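Local coordinates for protein phospho-2-dehydro-3-deoxyheptonate aldolase (Francisella tularensis, PDB 3TQK) that probably condenses phosphoenolpyruvate with erythrose 4-phosphate to give DAHP, the first step of chorismate biosynthesis, at residues R50-I60 against H81-F92. Residues are numbered along the deposited sequence; the frame is centred on the assembly and turned at random.
With MN (manganese (II) ion), chain B.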
loop_
_atom_site.group_PDB
_atom_site.type_symbol
_atom_site.label_atom_id
_atom_site.label_comp_id
_atom_site.label_asym_id
_atom_site.label_seq_id
_atom_site.Cartn_x
_atom_site.Cartn_y
_atom_site.Cartn_z
ATOM N N ARG A 50 -12.159 30.621 2.541
ATOM C CA ARG A 50 -10.702 30.667 2.507
ATOM C C ARG A 50 -10.170 29.428 1.796
ATOM O O ARG A 50 -10.849 28.401 1.737
ATOM C CB ARG A 50 -10.125 30.718 3.919
ATOM C CG ARG A 50 -10.341 32.047 4.615
ATOM C CD ARG A 50 -9.471 32.168 5.848
ATOM N NE ARG A 50 -9.626 31.015 6.722
ATOM C CZ ARG A 50 -8.837 30.734 7.750
ATOM N NH1 ARG A 50 -7.813 31.532 8.062
ATOM N NH2 ARG A 50 -9.078 29.641 8.475
ATOM N N VAL A 51 -8.971 29.540 1.240
ATOM C CA VAL A 51 -8.328 28.421 0.568
ATOM C C VAL A 51 -7.185 27.932 1.467
ATOM O O VAL A 51 -6.496 28.737 2.067
ATOM C CB VAL A 51 -7.843 28.847 -0.825
ATOM C CG1 VAL A 51 -6.806 27.891 -1.369
ATOM C CG2 VAL A 51 -9.032 28.928 -1.782
ATOM N N ALA A 52 -7.036 26.615 1.610
ATOM C CA ALA A 52 -5.966 26.024 2.421
ATOM C C ALA A 52 -4.724 25.876 1.558
ATOM O O ALA A 52 -4.829 25.487 0.391
ATOM C CB ALA A 52 -6.375 24.663 2.947
ATOM N N VAL A 53 -3.558 26.187 2.120
ATOM C CA VAL A 53 -2.306 26.108 1.379
ATOM C C VAL A 53 -1.308 25.313 2.189
ATOM O O VAL A 53 -0.895 25.742 3.276
ATOM C CB VAL A 53 -1.737 27.508 1.060
ATOM C CG1 VAL A 53 -0.405 27.396 0.345
ATOM C CG2 VAL A 53 -2.729 28.306 0.209
ATOM N N VAL A 54 -0.966 24.138 1.665
ATOM C CA VAL A 54 0.004 23.240 2.271
ATOM C C VAL A 54 1.302 23.479 1.533
ATOM O O VAL A 54 1.452 23.086 0.379
ATOM C CB VAL A 54 -0.407 21.772 2.129
ATOM C CG1 VAL A 54 0.715 20.839 2.656
ATOM C CG2 VAL A 54 -1.724 21.524 2.848
ATOM N N VAL A 55 2.234 24.142 2.207
ATOM C CA VAL A 55 3.379 24.701 1.541
ATOM C C VAL A 55 4.630 24.411 2.345
ATOM O O VAL A 55 4.661 24.588 3.557
ATOM C CB VAL A 55 3.206 26.231 1.335
ATOM C CG1 VAL A 55 3.057 26.942 2.667
ATOM C CG2 VAL A 55 4.375 26.802 0.565
ATOM N N GLY A 56 5.666 23.952 1.665
ATOM C CA GLY A 56 6.936 23.719 2.322
ATOM C C GLY A 56 7.855 22.887 1.466
ATOM O O GLY A 56 7.568 22.666 0.289
ATOM N N PRO A 57 8.979 22.444 2.047
ATOM C CA PRO A 57 9.979 21.631 1.355
ATOM C C PRO A 57 9.425 20.303 0.859
ATOM O O PRO A 57 8.500 19.757 1.465
ATOM C CB PRO A 57 11.027 21.387 2.438
ATOM C CG PRO A 57 10.878 22.535 3.369
ATOM C CD PRO A 57 9.425 22.821 3.400
ATOM N N CYS A 58 9.995 19.788 -0.228
ATOM C CA CYS A 58 9.598 18.475 -0.744
ATOM C C CYS A 58 9.666 17.456 0.390
ATOM O O CYS A 58 8.690 16.761 0.667
ATOM C CB CYS A 58 10.491 18.039 -1.916
ATOM S SG CYS A 58 10.214 16.305 -2.439
ATOM N N SER A 59 10.825 17.401 1.047
ATOM C CA SER A 59 11.043 16.521 2.192
ATOM C C SER A 59 12.044 17.186 3.132
ATOM O O SER A 59 12.918 17.924 2.682
ATOM C CB SER A 59 11.611 15.189 1.718
ATOM O OG SER A 59 12.896 15.402 1.135
ATOM N N ILE A 60 11.908 16.939 4.433
ATOM C CA ILE A 60 12.840 17.515 5.397
ATOM C C ILE A 60 14.120 16.662 5.430
ATOM O O ILE A 60 14.064 15.425 5.469
ATOM C CB ILE A 60 12.221 17.616 6.809
ATOM C CG1 ILE A 60 10.943 18.491 6.790
ATOM C CG2 ILE A 60 13.249 18.139 7.835
ATOM C CD1 ILE A 60 11.153 19.977 6.526
ATOM N N HIS A 81 -4.204 35.734 6.489
ATOM C CA HIS A 81 -5.016 34.786 7.259
ATOM C C HIS A 81 -6.541 34.952 7.082
ATOM O O HIS A 81 -7.304 34.027 7.376
ATOM C CB HIS A 81 -4.649 34.857 8.745
ATOM C CG HIS A 81 -5.197 36.061 9.435
ATOM N ND1 HIS A 81 -4.535 37.270 9.459
ATOM C CD2 HIS A 81 -6.358 36.252 10.105
ATOM C CE1 HIS A 81 -5.261 38.153 10.123
ATOM N NE2 HIS A 81 -6.370 37.559 10.530
ATOM N N LYS A 82 -6.977 36.123 6.629
ATOM C CA LYS A 82 -8.390 36.325 6.309
ATOM C C LYS A 82 -8.796 35.576 5.032
ATOM O O LYS A 82 -9.977 35.256 4.850
ATOM C CB LYS A 82 -8.720 37.813 6.160
ATOM C CG LYS A 82 -8.492 38.613 7.439
ATOM C CD LYS A 82 -8.886 40.079 7.277
ATOM C CE LYS A 82 -7.880 41.019 7.944
ATOM N NZ LYS A 82 -8.213 42.468 7.704
ATOM N N ASP A 83 -7.808 35.292 4.173
ATOM C CA ASP A 83 -8.032 34.692 2.853
ATOM C C ASP A 83 -7.518 33.269 2.701
ATOM O O ASP A 83 -8.022 32.514 1.884
ATOM C CB ASP A 83 -7.366 35.569 1.795
ATOM C CG ASP A 83 -7.926 36.966 1.781
ATOM O OD1 ASP A 83 -9.162 37.073 1.893
ATOM O OD2 ASP A 83 -7.155 37.946 1.660
ATOM N N ILE A 84 -6.533 32.905 3.509
ATOM C CA ILE A 84 -5.749 31.694 3.302
ATOM C C ILE A 84 -5.445 31.033 4.636
ATOM O O ILE A 84 -5.101 31.719 5.590
ATOM C CB ILE A 84 -4.411 32.086 2.641
ATOM C CG1 ILE A 84 -4.545 32.151 1.130
ATOM C CG2 ILE A 84 -3.324 31.112 2.955
ATOM C CD1 ILE A 84 -3.261 32.689 0.491
ATOM N N LEU A 85 -5.567 29.710 4.703
ATOM C CA LEU A 85 -5.057 28.952 5.846
ATOM C C LEU A 85 -3.742 28.303 5.422
ATOM O O LEU A 85 -3.733 27.438 4.543
ATOM C CB LEU A 85 -6.050 27.887 6.305
ATOM C CG LEU A 85 -5.611 27.030 7.502
ATOM C CD1 LEU A 85 -5.387 27.882 8.762
ATOM C CD2 LEU A 85 -6.619 25.916 7.787
ATOM N N ILE A 86 -2.639 28.747 6.027
ATOM C CA ILE A 86 -1.309 28.243 5.711
ATOM C C ILE A 86 -0.989 27.095 6.638
ATOM O O ILE A 86 -1.105 27.223 7.864
ATOM C CB ILE A 86 -0.218 29.330 5.840
ATOM C CG1 ILE A 86 -0.375 30.369 4.726
ATOM C CG2 ILE A 86 1.165 28.707 5.743
ATOM C CD1 ILE A 86 0.381 31.636 4.952
ATOM N N ILE A 87 -0.627 25.965 6.034
ATOM C CA ILE A 87 -0.223 24.772 6.761
ATOM C C ILE A 87 1.146 24.380 6.250
ATOM O O ILE A 87 1.336 24.229 5.048
ATOM C CB ILE A 87 -1.179 23.596 6.517
ATOM C CG1 ILE A 87 -2.599 23.963 6.962
ATOM C CG2 ILE A 87 -0.672 22.349 7.272
ATOM C CD1 ILE A 87 -3.609 22.884 6.694
HETATM N N MSE A 88 2.109 24.239 7.145
HETATM C CA MSE A 88 3.448 23.919 6.691
HETATM C C MSE A 88 3.653 22.446 6.415
HETATM O O MSE A 88 3.339 21.594 7.239
HETATM C CB MSE A 88 4.525 24.318 7.663
HETATM C CG MSE A 88 5.872 23.855 7.098
HETATM SE SE MSE A 88 7.243 24.806 7.836
HETATM C CE MSE A 88 8.828 23.753 7.317
ATOM N N ARG A 89 4.259 22.193 5.266
ATOM C CA ARG A 89 4.545 20.858 4.786
ATOM C C ARG A 89 5.795 20.336 5.487
ATOM O O ARG A 89 6.889 20.902 5.346
ATOM C CB ARG A 89 4.743 20.943 3.273
ATOM C CG ARG A 89 4.946 19.655 2.547
ATOM C CD ARG A 89 5.471 19.932 1.134
ATOM N NE ARG A 89 6.063 18.707 0.627
ATOM C CZ ARG A 89 5.399 17.752 -0.012
ATOM N NH1 ARG A 89 4.115 17.892 -0.297
ATOM N NH2 ARG A 89 6.040 16.648 -0.390
ATOM N N VAL A 90 5.631 19.272 6.264
ATOM C CA VAL A 90 6.741 18.681 6.999
ATOM C C VAL A 90 6.795 17.190 6.673
ATOM O O VAL A 90 6.302 16.357 7.445
ATOM C CB VAL A 90 6.594 18.908 8.530
ATOM C CG1 VAL A 90 7.917 18.669 9.229
ATOM C CG2 VAL A 90 6.087 20.317 8.831
ATOM N N TYR A 91 7.386 16.863 5.520
ATOM C CA TYR A 91 7.396 15.487 5.012
ATOM C C TYR A 91 8.684 14.760 5.344
ATOM O O TYR A 91 9.768 15.324 5.236
ATOM C CB TYR A 91 7.152 15.463 3.511
ATOM C CG TYR A 91 5.683 15.499 3.150
ATOM C CD1 TYR A 91 4.828 16.439 3.719
ATOM C CD2 TYR A 91 5.141 14.589 2.254
ATOM C CE1 TYR A 91 3.487 16.480 3.400
ATOM C CE2 TYR A 91 3.784 14.630 1.922
ATOM C CZ TYR A 91 2.965 15.583 2.502
ATOM O OH TYR A 91 1.620 15.644 2.183
ATOM N N PHE A 92 8.566 13.500 5.742
ATOM C CA PHE A 92 9.730 12.761 6.237
ATOM C C PHE A 92 10.088 11.543 5.383
ATOM O O PHE A 92 10.845 10.676 5.820
ATOM C CB PHE A 92 9.497 12.338 7.687
ATOM C CG PHE A 92 9.378 13.489 8.642
ATOM C CD1 PHE A 92 10.434 14.365 8.820
ATOM C CD2 PHE A 92 8.204 13.702 9.355
ATOM C CE1 PHE A 92 10.337 15.429 9.703
ATOM C CE2 PHE A 92 8.107 14.760 10.242
ATOM C CZ PHE A 92 9.173 15.626 10.411
HETATM MN MN MN B . 7.973 15.970 -3.652
HETATM O O HOH W 1 3.307 20.894 -1.307
HETATM O O HOH W 2 8.486 18.936 4.204
HETATM O O HOH W 3 12.466 13.338 4.663
#
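Strands 51-56 and 84-89 are the first two staves of the TIM barrel, and Arg89 at the C-terminal end of one grips the loop that carries the metal ligand Cys58 at the end of the other. CG of Arg89 lies anti to its backbone N (chi1 -175°) and the chain runs straight out to NE. Arg89 NE bonds Pro57 O (2.8 Å) and, with NH2, holds Cys58 O side-on. Arg89 NH2 is 2.9 Å from Cys58 O, in the carbonyl plane and on a lone pair, whereas NE reaches that oxygen from above the plane. The Tyr91 ring lies against one face of the guanidinium, Arg89 CZ 3.7 Å above the ring centre. Cys58 SG binds manganese at 2.6 Å; His266, Glu299 and Asp322 complete the protein ligands. Helix 63-80 makes the pair a beta-alpha-beta crossover: backbone N of Val51, Val53 and Val55 donates to O of Asp83, Leu85 and Ile87, and their O accepts from N of Leu85, Ile87 and Arg89. Val53 CG2 meets Ile84 CG2 and Val55 CG1 meets Ile86 CG2, on the same sheet face. Ile60 N bonds Tyr91 O nearly straight (177°), and a water links Pro57 O, Arg89 O and Tyr91 N. N-terminally Arg50, bent at chi3 (-52°), points NH1 at His81 O (2.6 Å), Leu85 CB covers one guanidinium face, and Asp48 pairs with NE and Glu39 with NH2 in salt bridges.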